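Side-chain contact in Ras-related protein Rab-7L1 (PDB 6HH2), which binds and hydrolyses GTP as a Rab-family switch in vesicle trafficking and recruits the kinase LRRK2 to the Golgi complex, stimulating its activity: residues Ser31-Ser34 against His38-Ser41. The protein carries 4 engineered substitutions. Residues are numbered along the deposited sequence; the frame is centred on the assembly and turned at random.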
loop_
_atom_site.group_PDB
_atom_site.type_symbol
_atom_site.label_atom_id
_atom_site.label_comp_id
_atom_site.label_asym_id
_atom_site.label_seq_id
_atom_site.Cartn_x
_atom_site.Cartn_y
_atom_site.Cartn_z
ATOM N N SER A 31 0.269 -3.238 10.807
ATOM C CA SER A 31 1.484 -2.873 11.530
ATOM C C SER A 31 1.559 -3.657 12.831
ATOM O O SER A 31 0.662 -4.427 13.180
ATOM C CB SER A 31 1.476 -1.378 11.850
ATOM O OG SER A 31 0.520 -1.126 12.888
ATOM N N GLN A 32 2.645 -3.468 13.580
ATOM C CA GLN A 32 2.707 -4.139 14.881
ATOM C C GLN A 32 2.017 -3.394 15.994
ATOM O O GLN A 32 2.110 -3.839 17.148
ATOM C CB GLN A 32 4.177 -4.321 15.289
ATOM C CG GLN A 32 4.900 -3.021 15.716
ATOM C CD GLN A 32 6.263 -3.367 16.369
ATOM O OE1 GLN A 32 7.145 -3.945 15.707
ATOM N NE2 GLN A 32 6.418 -3.049 17.657
ATOM N N ASP A 33 1.297 -2.322 15.691
ATOM C CA ASP A 33 0.843 -1.417 16.750
ATOM C C ASP A 33 -0.175 -2.049 17.685
ATOM O O ASP A 33 -0.253 -1.657 18.867
ATOM C CB ASP A 33 0.305 -0.124 16.117
ATOM C CG ASP A 33 1.414 0.729 15.554
ATOM O OD1 ASP A 33 2.596 0.314 15.669
ATOM O OD2 ASP A 33 1.105 1.807 14.991
ATOM N N SER A 34 -0.927 -3.082 17.215
ATOM C CA SER A 34 -1.824 -3.730 18.177
ATOM C C SER A 34 -1.097 -4.711 19.106
ATOM O O SER A 34 -1.716 -5.250 20.041
ATOM C CB SER A 34 -2.949 -4.451 17.433
ATOM O OG SER A 34 -2.450 -5.487 16.618
ATOM N N HIS A 38 5.709 0.548 22.079
ATOM C CA HIS A 38 6.842 1.074 22.818
ATOM C C HIS A 38 7.847 1.741 21.894
ATOM O O HIS A 38 8.453 2.772 22.263
ATOM C CB HIS A 38 7.492 -0.062 23.632
ATOM C CG HIS A 38 8.561 0.378 24.583
ATOM N ND1 HIS A 38 9.873 0.523 24.200
ATOM C CD2 HIS A 38 8.532 0.591 25.921
ATOM C CE1 HIS A 38 10.604 0.858 25.249
ATOM N NE2 HIS A 38 9.817 0.893 26.315
ATOM N N TYR A 39 7.990 1.224 20.687
ATOM C CA TYR A 39 8.979 1.731 19.763
ATOM C C TYR A 39 8.719 3.174 19.332
ATOM O O TYR A 39 9.667 3.842 18.930
ATOM C CB TYR A 39 9.063 0.836 18.527
ATOM C CG TYR A 39 7.897 0.980 17.544
ATOM C CD1 TYR A 39 6.680 0.296 17.728
ATOM C CD2 TYR A 39 8.022 1.792 16.417
ATOM C CE1 TYR A 39 5.622 0.441 16.825
ATOM C CE2 TYR A 39 6.988 1.928 15.509
ATOM C CZ TYR A 39 5.777 1.235 15.714
ATOM O OH TYR A 39 4.740 1.357 14.808
ATOM N N LYS A 40 7.473 3.659 19.383
ATOM C CA LYS A 40 7.180 4.958 18.765
ATOM C C LYS A 40 7.911 6.088 19.453
ATOM O O LYS A 40 8.174 7.132 18.835
ATOM C CB LYS A 40 5.676 5.205 18.815
ATOM C CG LYS A 40 4.932 4.246 17.921
ATOM C CD LYS A 40 3.454 4.490 18.004
ATOM C CE LYS A 40 2.717 3.572 17.080
ATOM N NZ LYS A 40 2.925 3.922 15.606
ATOM N N SER A 41 8.238 5.918 20.723
ATOM C CA SER A 41 8.814 7.057 21.442
ATOM C C SER A 41 10.196 7.428 20.903
ATOM O O SER A 41 10.623 8.586 21.026
ATOM C CB SER A 41 8.809 6.767 22.934
ATOM O OG SER A 41 9.903 5.959 23.276
#
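With CG of Tyr39 set between its backbone N and carbonyl carbon (chi1 75°), the phenol reaches across to Asp33, whose own CG lies beside the backbone N (chi1 -72°) and turns the carboxylate to meet it. Lys40 runs extended past one face of the Tyr39 ring, crosses Asp33 at about a right angle, and bends only at its last torsion, bringing NZ to the same acid.

Aspartate suits its place by offering one oxygen to each partner. Tyr39 OH donates to Asp33 OD1 at 2.5 Å, a short bond that uses the syn lone pair and lies at the ring edge, with carboxylate and ring planes 37° apart. Lys40 NZ forms a salt bridge with Asp33 OD2 at 2.9 Å, arriving from above the carboxylate plane. Lys40 NZ also donates to Tyr39 OH at 3.2 Å, closing a triangle of polar groups. A long lysine fits because its CG packs over the centre of the ring face while the rest of the chain still carries the ammonium to the acid.

Gln32 slides past Tyr39 in the opposite direction, its NE2 3.4 Å from Tyr39 CD1; glutamine sets aliphatic CG against the ring, and its NE2 donates to Ser36 O. Two residues before Asp33, Ser31 OG accepts from Asp33 N at 3.1 Å in an ST turn, fixing the backbone that presents the acid.

The contact thus ties the loop after helix 23-30 to the start of the probable effector region; the Asp33 side chain lies about 13 Å from both GDP and the magnesium ion. A tyrosine hydroxyl can donate and accept at once: Leu49 N of strand 48-55 also donates to Tyr39 OH, and with the Lys40 ammonium it probably polarises the phenol and strengthens its bond to Asp33.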